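Local coordinates for protein lactococcal phage P2 ORF15 (Lactococcus phage p2, PDB 2WZP) that probably forms the distal tail ring that joins the phage tail to the baseplate and carries its receptor-binding machinery, at residues I230-L235 and L312-F317; Q263-I268 and Q278-T283. All blocks are in the same frame, centred on the assembly; numbering follows the deposited sequence.

Contact 1: residues I230-L235 and L312-F317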
loop_
_atom_site.group_PDB
_atom_site.type_symbol
_atom_site.label_atom_id
_atom_site.label_comp_id
_atom_site.label_asym_id
_atom_site.label_seq_id
_atom_site.Cartn_x
_atom_site.Cartn_y
_atom_site.Cartn_z
ATOM N N ILE M 230 42.729 15.061 -39.802
ATOM C CA ILE M 230 43.872 14.643 -40.629
ATOM C C ILE M 230 44.489 15.933 -41.088
ATOM O O ILE M 230 43.829 16.705 -41.773
ATOM C CB ILE M 230 43.477 13.715 -41.805
ATOM C CG1 ILE M 230 42.845 12.415 -41.256
ATOM C CG2 ILE M 230 44.671 13.435 -42.739
ATOM C CD1 ILE M 230 43.528 11.117 -41.589
ATOM N N LEU M 231 45.720 16.198 -40.627
ATOM C CA LEU M 231 46.484 17.408 -40.889
ATOM C C LEU M 231 47.558 17.114 -41.917
ATOM O O LEU M 231 48.270 16.120 -41.789
ATOM C CB LEU M 231 47.129 17.946 -39.585
ATOM C CG LEU M 231 46.294 17.951 -38.266
ATOM C CD1 LEU M 231 47.124 18.461 -37.103
ATOM C CD2 LEU M 231 45.063 18.805 -38.376
ATOM N N TYR M 232 47.667 17.974 -42.959
ATOM C CA TYR M 232 48.692 17.844 -44.001
ATOM C C TYR M 232 49.735 18.975 -43.866
ATOM O O TYR M 232 49.488 20.106 -44.318
ATOM C CB TYR M 232 48.078 17.763 -45.421
ATOM C CG TYR M 232 47.193 16.548 -45.645
ATOM C CD1 TYR M 232 47.737 15.325 -46.029
ATOM C CD2 TYR M 232 45.814 16.620 -45.462
ATOM C CE1 TYR M 232 46.930 14.211 -46.255
ATOM C CE2 TYR M 232 44.996 15.511 -45.679
ATOM C CZ TYR M 232 45.559 14.315 -46.101
ATOM O OH TYR M 232 44.776 13.208 -46.300
ATOM N N PRO M 233 50.902 18.687 -43.225
ATOM C CA PRO M 233 51.941 19.740 -43.076
ATOM C C PRO M 233 52.471 20.294 -44.399
ATOM O O PRO M 233 52.429 19.616 -45.428
ATOM C CB PRO M 233 53.037 19.075 -42.233
ATOM C CG PRO M 233 52.432 17.784 -41.700
ATOM C CD PRO M 233 51.331 17.397 -42.631
ATOM N N LYS M 234 52.899 21.560 -44.383
ATOM C CA LYS M 234 53.380 22.245 -45.580
ATOM C C LYS M 234 54.897 22.238 -45.687
ATOM O O LYS M 234 55.432 21.595 -46.591
ATOM C CB LYS M 234 52.805 23.680 -45.660
ATOM C CG LYS M 234 52.872 24.317 -47.039
ATOM C CD LYS M 234 52.032 25.568 -47.111
ATOM C CE LYS M 234 51.680 25.953 -48.532
ATOM N NZ LYS M 234 50.199 26.157 -48.695
ATOM N N LEU M 235 55.581 23.031 -44.842
ATOM C CA LEU M 235 57.029 23.186 -44.850
ATOM C C LEU M 235 57.734 22.216 -43.924
ATOM O O LEU M 235 57.290 21.976 -42.790
ATOM C CB LEU M 235 57.433 24.632 -44.504
ATOM C CG LEU M 235 56.852 25.758 -45.363
ATOM C CD1 LEU M 235 57.194 27.105 -44.785
ATOM C CD2 LEU M 235 57.308 25.644 -46.807
ATOM N N LEU M 312 50.025 24.139 -42.403
ATOM C CA LEU M 312 49.301 23.040 -43.050
ATOM C C LEU M 312 48.806 23.500 -44.382
ATOM O O LEU M 312 48.361 24.650 -44.517
ATOM C CB LEU M 312 48.093 22.523 -42.232
ATOM C CG LEU M 312 48.294 22.129 -40.763
ATOM C CD1 LEU M 312 46.976 21.705 -40.153
ATOM C CD2 LEU M 312 49.311 20.991 -40.624
ATOM N N SER M 313 48.822 22.592 -45.364
ATOM C CA SER M 313 48.279 22.918 -46.662
ATOM C C SER M 313 46.766 22.672 -46.652
ATOM O O SER M 313 46.019 23.358 -47.334
ATOM C CB SER M 313 48.968 22.101 -47.744
ATOM O OG SER M 313 48.836 20.713 -47.499
ATOM N N LYS M 314 46.323 21.701 -45.851
ATOM C CA LYS M 314 44.945 21.235 -45.734
ATOM C C LYS M 314 44.777 20.507 -44.394
ATOM O O LYS M 314 45.757 20.010 -43.824
ATOM C CB LYS M 314 44.677 20.244 -46.897
ATOM C CG LYS M 314 43.211 19.936 -47.206
ATOM C CD LYS M 314 43.084 18.835 -48.264
ATOM C CE LYS M 314 41.857 18.998 -49.132
ATOM N NZ LYS M 314 41.582 17.791 -49.965
ATOM N N ALA M 315 43.527 20.433 -43.920
ATOM C CA ALA M 315 43.088 19.705 -42.727
ATOM C C ALA M 315 41.667 19.223 -42.980
ATOM O O ALA M 315 40.845 19.961 -43.532
ATOM C CB ALA M 315 43.125 20.596 -41.493
ATOM N N GLU M 316 41.385 17.972 -42.621
ATOM C CA GLU M 316 40.067 17.369 -42.776
ATOM C C GLU M 316 39.629 16.971 -41.386
ATOM O O GLU M 316 40.290 16.167 -40.735
ATOM C CB GLU M 316 40.137 16.146 -43.706
ATOM C CG GLU M 316 40.470 16.505 -45.142
ATOM C CD GLU M 316 39.312 16.614 -46.111
ATOM O OE1 GLU M 316 39.527 16.382 -47.322
ATOM O OE2 GLU M 316 38.186 16.922 -45.661
ATOM N N PHE M 317 38.541 17.579 -40.929
ATOM C CA PHE M 317 37.956 17.355 -39.608
ATOM C C PHE M 317 36.644 16.570 -39.636
ATOM O O PHE M 317 35.874 16.645 -40.600
ATOM C CB PHE M 317 37.739 18.713 -38.915
ATOM C CG PHE M 317 38.893 19.251 -38.100
ATOM C CD1 PHE M 317 38.672 19.845 -36.866
ATOM C CD2 PHE M 317 40.199 19.173 -38.572
ATOM C CE1 PHE M 317 39.727 20.366 -36.127
ATOM C CE2 PHE M 317 41.261 19.657 -37.813
ATOM C CZ PHE M 317 41.016 20.235 -36.588
#
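L231 and A315 face each other as a non-hydrogen-bonded pair in an antiparallel sheet of the C-terminal Dit domain, consistent with the galectin-like beta-sandwich of this family. The strand segments run almost exactly antiparallel, at 176°, with their axes 4.8 Å apart. Beside this pair, I230 and E316 form a hydrogen-bonded pair: I230 N donates to E316 O at 2.8 Å, and E316 N returns a bond to I230 O. Y232 N goes on to K314 O, and S313 N closes the ladder on Y232 O where the chain turns a corner at S313.

The tightly packed face is the apolar one. L231 CB lies 3.8 Å from L312 CD1, while the CD2 branch of L231 passes A315 CB and reaches CE2 of F317 at 3.9 Å, meeting that ring at its edge, near its plane. V242 and A240 of the opposing sheet close over L231 and L312, and L309 and M307 over A315 and F317, so this side belongs to the sandwich interior.

The other face, with Y232, K314 and E316, is looser and more polar. The salt bridge from K314 NZ to E316 OE1 is a long one, and E316 OE2 is tied to T171 OG1 of the next strand; another protein chain packs against I230, Y232 and E316. Past the strand end, K234 is exposed and merely skirts S313. With CG beside its backbone N (chi1 -63°), the Y232 side chain runs alongside that of K314, its ring atom CD2 4.1 Å from K314 CB.

Contact 2: residues Q263-I268 and Q278-T283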
loop_
_atom_site.group_PDB
_atom_site.type_symbol
_atom_site.label_atom_id
_atom_site.label_comp_id
_atom_site.label_asym_id
_atom_site.label_seq_id
_atom_site.Cartn_x
_atom_site.Cartn_y
_atom_site.Cartn_z
ATOM N N GLN M 263 56.151 13.959 -42.002
ATOM C CA GLN M 263 55.066 12.989 -41.949
ATOM C C GLN M 263 54.152 13.260 -43.119
ATOM O O GLN M 263 53.950 14.431 -43.473
ATOM C CB GLN M 263 54.280 13.146 -40.632
ATOM C CG GLN M 263 55.102 12.932 -39.351
ATOM C CD GLN M 263 55.746 11.574 -39.209
ATOM O OE1 GLN M 263 55.082 10.538 -39.228
ATOM N NE2 GLN M 263 57.051 11.558 -38.970
ATOM N N ASP M 264 53.592 12.201 -43.736
ATOM C CA ASP M 264 52.673 12.387 -44.871
ATOM C C ASP M 264 51.417 13.174 -44.434
ATOM O O ASP M 264 50.920 14.029 -45.172
ATOM C CB ASP M 264 52.276 11.029 -45.473
ATOM C CG ASP M 264 53.421 10.202 -46.039
ATOM O OD1 ASP M 264 54.479 10.790 -46.382
ATOM O OD2 ASP M 264 53.249 8.974 -46.173
ATOM N N TYR M 265 50.927 12.866 -43.226
ATOM C CA TYR M 265 49.815 13.492 -42.541
ATOM C C TYR M 265 49.869 13.114 -41.076
ATOM O O TYR M 265 50.538 12.134 -40.723
ATOM C CB TYR M 265 48.464 13.110 -43.144
ATOM C CG TYR M 265 48.122 11.640 -43.101
ATOM C CD1 TYR M 265 48.431 10.800 -44.173
ATOM C CD2 TYR M 265 47.359 11.113 -42.059
ATOM C CE1 TYR M 265 48.068 9.455 -44.164
ATOM C CE2 TYR M 265 46.992 9.768 -42.039
ATOM C CZ TYR M 265 47.358 8.941 -43.088
ATOM O OH TYR M 265 46.980 7.620 -43.077
ATOM N N ILE M 266 49.181 13.898 -40.230
ATOM C CA ILE M 266 49.081 13.687 -38.793
ATOM C C ILE M 266 47.615 13.483 -38.451
ATOM O O ILE M 266 46.777 14.268 -38.879
ATOM C CB ILE M 266 49.635 14.925 -38.038
ATOM C CG1 ILE M 266 51.141 15.159 -38.358
ATOM C CG2 ILE M 266 49.361 14.828 -36.509
ATOM C CD1 ILE M 266 51.664 16.592 -37.984
ATOM N N LEU M 267 47.303 12.471 -37.651
ATOM C CA LEU M 267 45.936 12.222 -37.202
ATOM C C LEU M 267 45.804 12.639 -35.746
ATOM O O LEU M 267 46.622 12.260 -34.909
ATOM C CB LEU M 267 45.531 10.752 -37.420
ATOM C CG LEU M 267 44.068 10.377 -37.122
ATOM C CD1 LEU M 267 43.603 9.259 -38.027
ATOM C CD2 LEU M 267 43.899 9.949 -35.703
ATOM N N ILE M 268 44.794 13.450 -35.461
ATOM C CA ILE M 268 44.490 13.922 -34.105
ATOM C C ILE M 268 43.068 13.539 -33.703
ATOM O O ILE M 268 42.196 13.493 -34.562
ATOM C CB ILE M 268 44.825 15.418 -33.825
ATOM C CG1 ILE M 268 44.006 16.372 -34.709
ATOM C CG2 ILE M 268 46.342 15.694 -33.967
ATOM C CD1 ILE M 268 44.096 17.854 -34.334
ATOM N N GLN M 278 48.879 11.019 -33.779
ATOM C CA GLN M 278 49.813 10.152 -34.446
ATOM C C GLN M 278 50.184 10.618 -35.860
ATOM O O GLN M 278 49.310 11.005 -36.620
ATOM C CB GLN M 278 49.313 8.676 -34.412
ATOM C CG GLN M 278 48.055 8.484 -35.248
ATOM C CD GLN M 278 47.494 7.106 -35.421
ATOM O OE1 GLN M 278 46.454 6.949 -36.090
ATOM N NE2 GLN M 278 48.153 6.083 -34.870
ATOM N N GLY M 279 51.474 10.567 -36.181
ATOM C CA GLY M 279 51.971 10.906 -37.501
ATOM C C GLY M 279 52.060 9.675 -38.388
ATOM O O GLY M 279 52.403 8.579 -37.918
ATOM N N TRP M 280 51.721 9.834 -39.678
ATOM C CA TRP M 280 51.752 8.712 -40.626
ATOM C C TRP M 280 52.759 8.945 -41.741
ATOM O O TRP M 280 52.756 10.009 -42.372
ATOM C CB TRP M 280 50.359 8.407 -41.200
ATOM C CG TRP M 280 49.427 7.761 -40.221
ATOM C CD1 TRP M 280 48.618 8.386 -39.323
ATOM C CD2 TRP M 280 49.127 6.367 -40.128
ATOM N NE1 TRP M 280 47.834 7.462 -38.669
ATOM C CE2 TRP M 280 48.165 6.212 -39.107
ATOM C CE3 TRP M 280 49.587 5.225 -40.805
ATOM C CZ2 TRP M 280 47.664 4.960 -38.739
ATOM C CZ3 TRP M 280 49.096 3.983 -40.436
ATOM C CH2 TRP M 280 48.169 3.856 -39.395
ATOM N N LYS M 281 53.676 7.999 -41.921
ATOM C CA LYS M 281 54.679 8.106 -42.970
ATOM C C LYS M 281 54.618 6.804 -43.719
ATOM O O LYS M 281 55.098 5.775 -43.243
ATOM C CB LYS M 281 56.079 8.419 -42.417
ATOM C CG LYS M 281 56.985 8.995 -43.489
ATOM C CD LYS M 281 58.383 9.363 -42.999
ATOM C CE LYS M 281 59.291 9.729 -44.161
ATOM N NZ LYS M 281 58.729 10.814 -45.031
ATOM N N GLY M 282 53.943 6.855 -44.856
ATOM C CA GLY M 282 53.630 5.688 -45.658
ATOM C C GLY M 282 52.483 4.999 -44.955
ATOM O O GLY M 282 51.418 5.610 -44.724
ATOM N N THR M 283 52.732 3.758 -44.519
ATOM C CA THR M 283 51.737 2.989 -43.774
ATOM C C THR M 283 52.177 2.815 -42.322
ATOM O O THR M 283 51.619 1.987 -41.597
ATOM C CB THR M 283 51.462 1.675 -44.503
ATOM O OG1 THR M 283 52.690 0.957 -44.649
ATOM C CG2 THR M 283 50.777 1.895 -45.849
HETATM O O HOH W 1 48.648 6.159 -44.967
#
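Y265 and W280 pair across a beta hairpin whose register is shifted by a classic beta bulge: D264 and Y265 both face W280. D264 N gives W280 O a 2.7 Å bond, whereas Y265 N reaches the same oxygen only weakly. Y265 places CG between its backbone N and carbonyl carbon (chi1 61°), and this brings its ring alongside the indole. The two planes are inclined by only 18° but slid apart, so they barely overlap. Instead W280 CB sits over the phenol face, 3.8 Å from the ring centroid, in a CH-pi contact, and Y265 OH lies above the rim of the indole. L267 CB approaches the indole at its edge. Q278, with CG likewise between its backbone N and carbonyl carbon (chi1 67°) and the chain extended beyond, runs alongside L267; its OE1 accepts a weak bond from W280 NE1. At the open end of the hairpin, D264 OD2 accepts G282 N at 2.6 Å, met from above the carboxylate plane.

A water links Y265 OH to G282 O, and the hydroxyl also has a weak bond to a polar side chain of another protein chain. Y265, L267 and W280 all touch that partner, consistent with a mixed aromatic and polar surface that serves in assembly.

Overall arrangement
From the N terminus the chain first crosses the seven-stranded sheet of the N-terminal domain, then reaches 230-235 at the end of strand 224-233. Strand 312-322 later comes to lie beside it, at 312-317, and contact 1 closes a loop of 76 residues that includes strands 240-246, 251-257 and 305-310 of the opposing four-stranded sheet. Contact 2 is nested within that loop as a local hairpin, with nine residues between 263-268 and 278-283. Strands 224-233 and 265-269 are neighbours, and L231 N lies 2.8 Å from I266 O, a probable hydrogen bond. The two contacts therefore tie together four adjacent strands of the six-stranded sheet, in the order 312-322, 224-233, 265-269, 276-281.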